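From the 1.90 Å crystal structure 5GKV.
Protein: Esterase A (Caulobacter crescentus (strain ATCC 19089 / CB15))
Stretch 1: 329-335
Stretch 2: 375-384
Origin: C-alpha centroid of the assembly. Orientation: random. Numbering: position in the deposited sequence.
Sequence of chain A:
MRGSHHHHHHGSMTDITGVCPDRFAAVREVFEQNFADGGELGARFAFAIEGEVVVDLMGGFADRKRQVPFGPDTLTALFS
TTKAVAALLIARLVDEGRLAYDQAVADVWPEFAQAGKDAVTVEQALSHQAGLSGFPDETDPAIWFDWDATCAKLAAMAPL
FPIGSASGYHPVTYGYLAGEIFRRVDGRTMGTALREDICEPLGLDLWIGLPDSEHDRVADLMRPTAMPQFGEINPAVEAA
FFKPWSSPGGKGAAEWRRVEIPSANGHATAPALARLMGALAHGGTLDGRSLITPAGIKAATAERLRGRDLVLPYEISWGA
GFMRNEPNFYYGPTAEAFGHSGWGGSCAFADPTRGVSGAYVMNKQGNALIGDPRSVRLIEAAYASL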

# COMPACT_ATOMS: atom_id res chain seq x y z
N PHE A 329 7.80 13.84 4.19
CA PHE A 329 6.85 14.18 5.24
C PHE A 329 5.41 14.26 4.72
O PHE A 329 4.60 15.06 5.18
N TYR A 330 5.08 13.38 3.77
CA TYR A 330 3.70 13.30 3.31
C TYR A 330 2.78 12.63 4.32
O TYR A 330 1.56 12.69 4.14
N TYR A 331 3.32 11.98 5.36
CA TYR A 331 2.51 11.37 6.41
C TYR A 331 2.58 12.16 7.72
O TYR A 331 2.39 11.60 8.80
N GLY A 332 2.82 13.46 7.64
CA GLY A 332 2.88 14.28 8.82
C GLY A 332 4.30 14.58 9.24
O GLY A 332 5.25 14.31 8.51
N PRO A 333 4.47 15.11 10.45
CA PRO A 333 5.78 15.66 10.86
C PRO A 333 6.80 14.65 11.40
O PRO A 333 7.97 15.02 11.58
N THR A 334 6.42 13.40 11.66
CA THR A 334 7.34 12.47 12.31
C THR A 334 8.20 11.77 11.27
O THR A 334 7.69 11.02 10.43
N ALA A 335 9.52 11.99 11.35
CA ALA A 335 10.42 11.44 10.33
C ALA A 335 10.32 9.93 10.24
O ALA A 335 10.37 9.37 9.14
N SER A 375 -4.58 14.33 0.79
CA SER A 375 -4.25 13.52 1.96
C SER A 375 -3.29 14.26 2.89
O SER A 375 -3.45 14.21 4.11
N VAL A 376 -2.31 14.97 2.31
CA VAL A 376 -1.31 15.65 3.13
C VAL A 376 -1.96 16.73 4.00
O VAL A 376 -1.67 16.84 5.20
N ARG A 377 -2.85 17.53 3.41
CA ARG A 377 -3.52 18.58 4.17
C ARG A 377 -4.33 18.00 5.32
O ARG A 377 -4.40 18.59 6.41
N LEU A 378 -4.99 16.85 5.09
CA LEU A 378 -5.79 16.23 6.15
C LEU A 378 -4.91 15.74 7.29
O LEU A 378 -5.22 15.98 8.47
N ILE A 379 -3.81 15.07 6.97
CA ILE A 379 -2.91 14.55 7.99
C ILE A 379 -2.28 15.71 8.76
O ILE A 379 -2.12 15.64 9.99
N GLU A 380 -1.92 16.78 8.06
CA GLU A 380 -1.32 17.92 8.75
C GLU A 380 -2.33 18.58 9.69
O GLU A 380 -1.99 18.95 10.82
N ALA A 381 -3.59 18.67 9.27
CA ALA A 381 -4.62 19.19 10.17
C ALA A 381 -4.82 18.30 11.38
O ALA A 381 -5.06 18.78 12.50
N ALA A 382 -4.75 16.98 11.18
CA ALA A 382 -4.93 16.07 12.31
C ALA A 382 -3.80 16.26 13.32
O ALA A 382 -4.04 16.36 14.53
N TYR A 383 -2.55 16.33 12.83
CA TYR A 383 -1.42 16.53 13.74
C TYR A 383 -1.48 17.89 14.43
O TYR A 383 -1.10 18.02 15.60
N ALA A 384 -1.94 18.93 13.71
CA ALA A 384 -2.05 20.26 14.32
C ALA A 384 -3.14 20.31 15.38
O ALA A 384 -3.21 21.29 16.14

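Which helix side chains face the loop? CA-to-CB points toward it at Ser375, Ile379 and Tyr383, residues one helical turn apart, while Val376 and Glu380 leave sideways. Ile379 (chi1 m, chi2 t) lays CG2 3.6 Å from Tyr331 C and CD1 3.8 Å from Tyr330 O, so it packs against loop backbone.

What does Tyr383 do? With chi1 at -88° and chi2 at 94°, its ring presents one face to Pro333, whose CD sits 3.4 Å from the ring centroid of Tyr383, almost on the normal: a CH-pi contact. Tyr383 CE1 also lies 4.0 Å from Gly332 CA. A CB on Gly332 would clash with that CE1, and its backbone angles by themselves call for glycine.

How do the loop tyrosines differ? Both adopt chi1 m, but Tyr330 leaves sideways and rests CD1 3.9 Å from CG2 of Val376 (chi1 t), whereas Tyr331 points away and offers its backbone.

What supplies the polar links? No direct hydrogen bond crosses; waters do the bridging. One donates to Phe329 O and to OE2 of the extended Glu380 (chi1 m, chi2 t). Another donates to Tyr330 O and Ser375 OG (chi1 p). A third donates to Tyr331 O and, weakly, to Tyr383 OH, and accepts from Thr334 N.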

# COMPACT_ATOMS: atom_id res chain seq x y z
CB PHE A 329 7.26 15.47 5.95
CG PHE A 329 8.56 15.33 6.68
CD1 PHE A 329 8.59 14.81 7.97
CD2 PHE A 329 9.76 15.66 6.06
CE1 PHE A 329 9.80 14.64 8.64
CE2 PHE A 329 10.97 15.48 6.73
CZ PHE A 329 10.99 14.98 8.01
CB TYR A 330 3.64 12.56 1.98
CG TYR A 330 4.36 13.29 0.86
CD1 TYR A 330 4.27 14.68 0.73
CD2 TYR A 330 5.10 12.58 -0.07
CE1 TYR A 330 4.92 15.34 -0.31
CE2 TYR A 330 5.75 13.23 -1.10
CZ TYR A 330 5.66 14.59 -1.22
OH TYR A 330 6.31 15.20 -2.26
CB TYR A 331 2.91 9.91 6.67
CG TYR A 331 2.94 9.03 5.44
CD1 TYR A 331 1.99 9.17 4.43
CD2 TYR A 331 3.91 8.06 5.30
CE1 TYR A 331 2.03 8.36 3.30
CE2 TYR A 331 3.97 7.24 4.18
CZ TYR A 331 3.02 7.40 3.19
OH TYR A 331 3.10 6.58 2.10
CB PRO A 333 5.40 16.64 11.97
CG PRO A 333 4.21 15.96 12.62
CD PRO A 333 3.43 15.36 11.46
CB THR A 334 6.56 11.46 13.15
OG1 THR A 334 5.72 12.17 14.06
CG2 THR A 334 7.51 10.58 13.93
CB ALA A 335 11.87 11.87 10.62
CB SER A 375 -3.65 12.17 1.52
OG SER A 375 -2.34 12.28 0.97
CB VAL A 376 -0.19 16.22 2.24
CG1 VAL A 376 0.83 16.98 3.07
CG2 VAL A 376 0.49 15.09 1.45
CB ARG A 377 -4.44 19.40 3.27
CG ARG A 377 -3.75 20.30 2.25
CD ARG A 377 -4.79 21.25 1.59
NE ARG A 377 -5.70 20.55 0.67
CZ ARG A 377 -5.45 20.39 -0.63
NH1 ARG A 377 -4.35 20.91 -1.17
NH2 ARG A 377 -6.32 19.74 -1.41
CB LEU A 378 -6.61 15.06 5.58
CG LEU A 378 -7.79 15.46 4.68
CD1 LEU A 378 -8.34 14.25 3.90
CD2 LEU A 378 -8.90 16.14 5.53
CB ILE A 379 -1.85 13.64 7.35
CG1 ILE A 379 -2.53 12.38 6.77
CG2 ILE A 379 -0.77 13.24 8.36
CD1 ILE A 379 -1.63 11.56 5.83
CB GLU A 380 -0.76 18.90 7.71
CG GLU A 380 0.46 18.29 6.99
CD GLU A 380 1.12 19.22 5.98
OE1 GLU A 380 0.45 20.16 5.52
OE2 GLU A 380 2.31 19.00 5.67
CB ALA A 381 -5.95 19.35 9.42
CB ALA A 382 -4.99 14.62 11.82
CB TYR A 383 -0.09 16.38 13.00
CG TYR A 383 0.42 14.96 12.95
CD1 TYR A 383 0.14 14.13 11.86
CD2 TYR A 383 1.20 14.44 13.99
CE1 TYR A 383 0.62 12.82 11.81
CE2 TYR A 383 1.68 13.14 13.95
CZ TYR A 383 1.38 12.33 12.85
OH TYR A 383 1.85 11.05 12.80
CB ALA A 384 -2.33 21.32 13.25
O HOH W 1 3.72 17.00 6.97
O HOH W 2 0.09 11.37 2.15
O HOH W 3 4.10 11.79 10.98